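Local coordinates for protein extracellular ligand-binding receptor (Desulfitobacterium hafniense, PDB 4Q6B) that probably captures leucine and related amino acids outside the cell membrane and delivers them to an ABC transporter, at residues Trp17-Ala20 with Phe26-Gly29; Glu128-Leu133 with Ala159-Asp164; Gln268-Ala273 with Ser284-Gly289. All coordinates share one frame; numbering follows the deposited sequence. Where two conformers were deposited one is given.

Contact 1: residues Trp17-Ala20 with Phe26-Gly29; sequences WPFA and FAEG
Trp17 lays one face of its indole over the ring of Phe26, the six-membered ring and the phenyl stacking face to face with centroids 3.7 Å apart and planes 18° from parallel. Overlap is shifted toward the rim: Phe26 CD2 comes within 3.4 Å of Trp17 CG, while the far end of the indole is less closely covered, with Trp17 CH2 4.2 Å from Phe26 CE1. CD of Pro18 lies over the opposite indole face, toward the rim. With CG anti to its backbone N (chi1 -179°), Phe26 swings its ring off the first turn of helix 26-39 and back to the end of strand 10-17. This is the first strand-to-helix junction of a periplasmic binding protein lobe, whose parallel sheet has its strands in the order 2-1-3-4-5. Phe19 adds a second aromatic partner: its CE1 reaches the edge of the Phe26 ring, 3.9 Å from CD2, and lies 4.1 Å from CB of Ala27. CB of Trp17 sits over the centre of the Phe19 ring. In the intervening loop, Asp24 accepts hydrogen bonds from Trp17 NE1 and from Phe26 N, one on each carboxylate oxygen, which helps to fix the indole's rotation.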
# COMPACT_ATOMS: atom_id res chain seq x y z
N TRP A 17 6.13 -12.66 0.81
CA TRP A 17 6.22 -11.49 1.69
C TRP A 17 7.49 -11.56 2.47
O TRP A 17 8.03 -12.64 2.63
CB TRP A 17 5.04 -11.51 2.71
CG TRP A 17 4.73 -10.20 3.38
CD1 TRP A 17 4.98 -9.88 4.67
CD2 TRP A 17 4.02 -9.10 2.80
NE1 TRP A 17 4.49 -8.58 4.94
CE2 TRP A 17 3.90 -8.10 3.80
CE3 TRP A 17 3.46 -8.86 1.52
CZ2 TRP A 17 3.23 -6.88 3.58
CZ3 TRP A 17 2.81 -7.65 1.30
CH2 TRP A 17 2.71 -6.68 2.32
N PRO A 18 8.01 -10.41 2.95
CA PRO A 18 9.21 -10.51 3.78
C PRO A 18 8.78 -10.82 5.22
O PRO A 18 8.93 -9.98 6.13
CB PRO A 18 9.84 -9.12 3.67
CG PRO A 18 9.12 -8.43 2.54
CD PRO A 18 7.77 -9.02 2.50
N PHE A 19 8.30 -12.05 5.43
CA PHE A 19 7.68 -12.43 6.69
C PHE A 19 8.60 -12.26 7.90
O PHE A 19 8.19 -11.69 8.94
CB PHE A 19 7.18 -13.89 6.65
CG PHE A 19 5.95 -14.10 5.81
CD1 PHE A 19 4.70 -13.65 6.26
CD2 PHE A 19 6.04 -14.77 4.59
CE1 PHE A 19 3.56 -13.85 5.50
CE2 PHE A 19 4.90 -14.97 3.81
CZ PHE A 19 3.65 -14.50 4.26
N ALA A 20 9.82 -12.75 7.79
CA ALA A 20 10.70 -12.72 8.94
C ALA A 20 11.21 -11.33 9.34
O ALA A 20 11.50 -11.08 10.52
CB ALA A 20 11.90 -13.70 8.73
N PHE A 26 1.06 -8.97 9.14
CA PHE A 26 0.50 -9.36 7.86
C PHE A 26 0.03 -10.82 7.92
O PHE A 26 -1.11 -11.16 7.52
CB PHE A 26 1.54 -9.17 6.77
CG PHE A 26 1.04 -9.52 5.43
CD1 PHE A 26 0.02 -8.79 4.83
CD2 PHE A 26 1.65 -10.56 4.71
CE1 PHE A 26 -0.41 -9.12 3.57
CE2 PHE A 26 1.21 -10.91 3.46
CZ PHE A 26 0.19 -10.18 2.87
N ALA A 27 0.88 -11.69 8.48
CA ALA A 27 0.53 -13.10 8.63
C ALA A 27 -0.72 -13.31 9.46
O ALA A 27 -1.53 -14.19 9.13
CB ALA A 27 1.74 -13.91 9.21
N GLU A 28 -0.90 -12.49 10.50
CA GLU A 28 -2.07 -12.54 11.36
C GLU A 28 -3.34 -12.20 10.55
O GLU A 28 -4.38 -12.87 10.68
CB GLU A 28 -1.89 -11.60 12.57
CG GLU A 28 -0.95 -12.15 13.63
CD GLU A 28 0.55 -12.05 13.28
OE1 GLU A 28 1.35 -12.56 14.09
OE2 GLU A 28 0.94 -11.44 12.28
N GLY A 29 -3.29 -11.16 9.74
CA GLY A 29 -4.48 -10.77 8.96
C GLY A 29 -4.87 -11.84 7.95
O GLY A 29 -6.07 -12.14 7.78

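Contact 2: residues Glu128-Leu133 with Ala159-Asp164; sequences EIARQL and ANAFED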
# COMPACT_ATOMS: atom_id res chain seq x y z
N GLU A 128 -2.97 7.82 -6.72
CA GLU A 128 -4.25 8.11 -6.03
C GLU A 128 -4.05 8.74 -4.64
O GLU A 128 -4.78 9.64 -4.24
CB GLU A 128 -5.06 6.82 -5.92
CG GLU A 128 -6.41 7.03 -5.28
CD GLU A 128 -7.26 8.10 -6.00
OE1 GLU A 128 -7.08 8.31 -7.23
OE2 GLU A 128 -8.12 8.73 -5.32
N ILE A 129 -3.02 8.28 -3.93
CA ILE A 129 -2.65 8.85 -2.65
C ILE A 129 -2.26 10.32 -2.83
O ILE A 129 -2.74 11.19 -2.10
CB ILE A 129 -1.47 8.03 -2.07
CG1 ILE A 129 -2.02 6.70 -1.55
CG2 ILE A 129 -0.70 8.79 -0.99
CD1 ILE A 129 -0.90 5.60 -1.40
N ALA A 130 -1.44 10.59 -3.85
CA ALA A 130 -1.01 11.99 -4.16
C ALA A 130 -2.21 12.88 -4.47
O ALA A 130 -2.28 14.00 -3.98
CB ALA A 130 0.00 12.01 -5.34
N ARG A 131 -3.15 12.36 -5.25
CA ARG A 131 -4.34 13.12 -5.65
C ARG A 131 -5.17 13.53 -4.43
O ARG A 131 -5.61 14.68 -4.32
CB ARG A 131 -5.16 12.26 -6.61
CG ARG A 131 -6.33 12.98 -7.23
CD ARG A 131 -6.88 12.16 -8.42
NE ARG A 131 -7.73 11.04 -8.01
CZ ARG A 131 -8.94 10.79 -8.52
NH1 ARG A 131 -9.63 9.75 -8.09
NH2 ARG A 131 -9.45 11.58 -9.44
N GLN A 132 -5.36 12.60 -3.49
CA GLN A 132 -6.20 12.91 -2.33
C GLN A 132 -5.46 13.82 -1.39
O GLN A 132 -6.10 14.66 -0.75
CB GLN A 132 -6.56 11.62 -1.57
CG GLN A 132 -7.32 10.66 -2.40
CD GLN A 132 -8.77 11.03 -2.48
OE1 GLN A 132 -9.24 11.91 -1.76
NE2 GLN A 132 -9.50 10.35 -3.36
N LEU A 133 -4.13 13.65 -1.29
CA LEU A 133 -3.34 14.56 -0.43
C LEU A 133 -3.39 15.99 -0.94
O LEU A 133 -3.52 16.94 -0.12
CB LEU A 133 -1.87 14.12 -0.26
CG LEU A 133 -1.65 12.93 0.65
CD1 LEU A 133 -0.24 12.39 0.38
CD2 LEU A 133 -1.83 13.33 2.12
N ALA A 159 6.77 12.26 -6.59
CA ALA A 159 7.03 13.71 -6.62
C ALA A 159 6.32 14.38 -7.79
O ALA A 159 5.67 15.42 -7.59
CB ALA A 159 8.58 14.03 -6.66
N ASN A 160 6.46 13.81 -9.00
CA ASN A 160 5.81 14.39 -10.18
C ASN A 160 4.28 14.29 -10.10
O ASN A 160 3.60 15.25 -10.48
CB ASN A 160 6.30 13.75 -11.47
CG ASN A 160 7.74 14.09 -11.76
OD1 ASN A 160 8.27 15.07 -11.26
ND2 ASN A 160 8.37 13.27 -12.59
N ALA A 161 3.76 13.15 -9.65
CA ALA A 161 2.31 13.03 -9.36
C ALA A 161 1.81 14.09 -8.37
O ALA A 161 0.80 14.79 -8.61
CB ALA A 161 1.96 11.62 -8.85
N PHE A 162 2.50 14.23 -7.24
CA PHE A 162 2.07 15.23 -6.28
C PHE A 162 2.15 16.66 -6.85
O PHE A 162 1.22 17.47 -6.67
CB PHE A 162 2.82 15.13 -4.94
CG PHE A 162 2.32 16.13 -3.93
CD1 PHE A 162 1.14 15.90 -3.24
CD2 PHE A 162 2.99 17.34 -3.74
CE1 PHE A 162 0.66 16.84 -2.34
CE2 PHE A 162 2.52 18.31 -2.85
CZ PHE A 162 1.34 18.06 -2.14
N GLU A 163 3.25 16.98 -7.52
CA GLU A 163 3.39 18.32 -8.11
C GLU A 163 2.25 18.63 -9.09
O GLU A 163 1.67 19.71 -9.09
CB GLU A 163 4.78 18.45 -8.79
CG GLU A 163 4.92 19.75 -9.59
CD GLU A 163 6.35 20.31 -9.59
OE1 GLU A 163 7.31 19.55 -9.34
OE2 GLU A 163 6.49 21.53 -9.84
N ASP A 164 1.90 17.65 -9.93
CA ASP A 164 0.85 17.85 -10.93
C ASP A 164 -0.51 18.02 -10.28
O ASP A 164 -1.27 18.94 -10.61
CB ASP A 164 0.82 16.68 -11.92
CG ASP A 164 2.07 16.63 -12.79
OD1 ASP A 164 2.31 15.60 -13.44
OD2 ASP A 164 2.85 17.62 -12.79
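The ring of Phe162 has CB of Leu133 at its edge, near the ring plane and 4.3 Å from CE1, and it also stacks with Phe202; Met145 and Ile147 of strand 144-149 touch it from the sheet. A second flat group, the guanidinium of Arg131, holds the Glu128 carboxylate at its edge, a pairing along its own helix, while the arginine side chain also touches Tyr165 of helix 153-168. The first torsion of Phe162 (chi1 -177°) sets CG beside the carbonyl carbon, which directs the ring off its helix into the wedge between helix 126-139 and the sheet. Nearer the root of this side chain, Ala130 and Ala161 let the two backbones come close. CB of Ala130 rests 4.0 Å from CB of Ala161 and lies against the start of Phe162, 3.8 Å from its backbone N; the axes approach to 8.5 Å, crossing at -32°. In the second lobe, helix 126-139 precedes strand 144-149 in the chain and helix 153-168 follows it, the latter forming the connection of a beta-alpha-beta crossover to the parallel neighbour 172-177. The polar groups stay on the flanks. In one of two modelled conformers, Arg131 NE forms a salt bridge with Glu128 OE1 (2.9 Å), meeting its syn side but tilted 26° out of the carboxylate plane. Glu128 OE2 takes a fairly straight 2.9 Å hydrogen bond from Gln132 NE2. On the other helix, Glu163 OE1 by a salt bridge and Asn160 OD1 by a hydrogen bond hold NH1 of Arg176, a calcium-site residue, and probably help to position its side chain.

Contact 3: residues Gln268-Ala273 with Ser284-Gly289; sequences QDFVEA and SYAAAG. With LEU (leucine), chain B.
Two helical segments joined by a short connection stand well apart here, the nearest CA atoms, those of Phe270 and Ala287, being 8.2 Å from each other. One side chain bridges that space. Phe270, its chi1 of 165° carrying the ring away from its own backbone N, brings the far end of the phenyl to the small residues of helix 284-301. CZ of Phe270 lies 3.7 Å from CA of Ala287. The neighbouring ring atom, Phe270 CE2, is 3.9 Å from CB of Ala287, and CB of Ala286 is a looser neighbour of CZ. Leu32 of helix 26-39, Pro282 and the ring of Tyr290 also pack against the phenyl. A different side of helix 284-301 lines the leucine pocket. There Tyr285 OH sits 3.1 Å from CD1 of the bound leucine, a tight approach, and Tyr285 CE1 is 3.6 Å from the same methyl carbon. Polar groups of the ligand are bound by others, among them Ser84, Thr107, Ala105 and Asn231. No hydrogen bond links the two segments, so their attachment rests on shape and apolar burial, and the tyrosine's contact with that methyl is likewise one of fit to the aliphatic side chain.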
# COMPACT_ATOMS: atom_id res chain seq x y z
N GLN A 268 -15.75 -3.00 11.41
CA GLN A 268 -15.81 -3.25 12.85
C GLN A 268 -15.82 -4.73 13.20
O GLN A 268 -15.24 -5.11 14.22
CB GLN A 268 -17.01 -2.54 13.53
CG GLN A 268 -16.87 -1.00 13.41
CD GLN A 268 -15.53 -0.52 13.97
OE1 GLN A 268 -15.15 -0.87 15.11
NE2 GLN A 268 -14.87 0.36 13.23
N ASP A 269 -16.43 -5.59 12.36
CA ASP A 269 -16.37 -7.03 12.66
C ASP A 269 -14.92 -7.53 12.63
O ASP A 269 -14.48 -8.31 13.51
CB ASP A 269 -17.24 -7.79 11.66
CG ASP A 269 -17.17 -9.28 11.84
OD1 ASP A 269 -17.66 -9.77 12.86
OD2 ASP A 269 -16.59 -9.96 10.96
N PHE A 270 -14.17 -7.06 11.63
CA PHE A 270 -12.77 -7.41 11.49
C PHE A 270 -11.93 -6.91 12.67
O PHE A 270 -11.09 -7.67 13.23
CB PHE A 270 -12.25 -6.84 10.17
CG PHE A 270 -10.75 -6.82 10.06
CD1 PHE A 270 -10.07 -7.99 9.81
CD2 PHE A 270 -10.03 -5.62 10.23
CE1 PHE A 270 -8.66 -7.98 9.69
CE2 PHE A 270 -8.60 -5.61 10.08
CZ PHE A 270 -7.93 -6.80 9.83
N VAL A 271 -12.11 -5.64 13.03
CA VAL A 271 -11.29 -5.06 14.11
C VAL A 271 -11.50 -5.84 15.42
O VAL A 271 -10.52 -6.16 16.13
CB VAL A 271 -11.60 -3.54 14.28
CG1 VAL A 271 -11.18 -3.05 15.65
CG2 VAL A 271 -10.91 -2.75 13.17
N GLU A 272 -12.76 -6.15 15.74
CA GLU A 272 -13.07 -6.91 16.95
C GLU A 272 -12.51 -8.34 16.90
O GLU A 272 -11.91 -8.82 17.88
CB GLU A 272 -14.58 -6.97 17.18
CG GLU A 272 -14.95 -7.76 18.44
CD GLU A 272 -14.39 -7.15 19.73
OE1 GLU A 272 -14.02 -5.95 19.74
OE2 GLU A 272 -14.33 -7.89 20.74
N ALA A 273 -12.71 -9.02 15.77
CA ALA A 273 -12.21 -10.38 15.60
C ALA A 273 -10.69 -10.39 15.71
O ALA A 273 -10.11 -11.28 16.36
CB ALA A 273 -12.65 -10.96 14.25
N SER A 284 -2.66 -1.63 8.91
CA SER A 284 -3.16 -1.50 7.53
C SER A 284 -2.78 -2.73 6.67
O SER A 284 -3.53 -3.13 5.78
CB SER A 284 -2.60 -0.21 6.92
OG SER A 284 -1.19 -0.31 6.77
N TYR A 285 -1.61 -3.30 6.92
CA TYR A 285 -1.22 -4.51 6.17
C TYR A 285 -2.01 -5.77 6.55
O TYR A 285 -2.35 -6.59 5.66
CB TYR A 285 0.30 -4.77 6.33
CG TYR A 285 1.07 -3.56 5.87
CD1 TYR A 285 1.12 -3.22 4.53
CD2 TYR A 285 1.64 -2.69 6.80
CE1 TYR A 285 1.81 -2.06 4.10
CE2 TYR A 285 2.31 -1.56 6.40
CZ TYR A 285 2.39 -1.24 5.05
OH TYR A 285 3.06 -0.09 4.69
N ALA A 286 -2.34 -5.90 7.85
CA ALA A 286 -3.23 -7.00 8.28
C ALA A 286 -4.56 -6.86 7.55
O ALA A 286 -5.13 -7.86 7.10
CB ALA A 286 -3.50 -6.92 9.75
N ALA A 287 -5.04 -5.61 7.47
CA ALA A 287 -6.33 -5.35 6.79
C ALA A 287 -6.29 -5.63 5.28
O ALA A 287 -7.22 -6.23 4.72
CB ALA A 287 -6.79 -3.89 7.08
N ALA A 288 -5.24 -5.19 4.61
CA ALA A 288 -5.05 -5.46 3.17
C ALA A 288 -4.89 -6.96 2.89
O ALA A 288 -5.46 -7.49 1.92
CB ALA A 288 -3.85 -4.66 2.66
N GLY A 289 -4.12 -7.65 3.73
CA GLY A 289 -4.01 -9.11 3.63
C GLY A 289 -5.34 -9.82 3.81
O GLY A 289 -5.68 -10.77 3.08
N LEU B . 4.47 0.88 -1.03
CA LEU B . 5.83 0.32 -1.00
C LEU B . 6.25 -0.15 -2.39
O LEU B . 7.38 -0.57 -2.60
CB LEU B . 5.87 -0.85 -0.02
CG LEU B . 5.66 -0.18 1.35
CD1 LEU B . 4.61 -0.91 2.14
CD2 LEU B . 6.94 -0.01 2.15
OXT LEU B . 5.43 -0.05 -3.32

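How the contacts relate
Contacts 1 and 3 adjoin, with centres 14 Å apart, and are packed together: Phe26 CE1 lies 3.6 Å from CA of Gly289, and CA of Gly29 meets CB of Ala286. Contact 2 lies across the chain's centre in the other lobe, touching neither. Contacts 2 and 3 are buried helix pairs: in contact 3 one phenylalanine reaches toward alanines, in contact 2 alanine packs on alanine with a phenylalanine ring beside Leu133. Contact 1 is partly buried, joins a strand end and loop to a helix, and relies on stacked aromatics. None is hydrogen-bonded between its segments. Charged groups lie at both flanks of contact 2, those of helix 153-168 reaching Arg176 of the calcium site, whereas contact 3 alone includes a pocket residue.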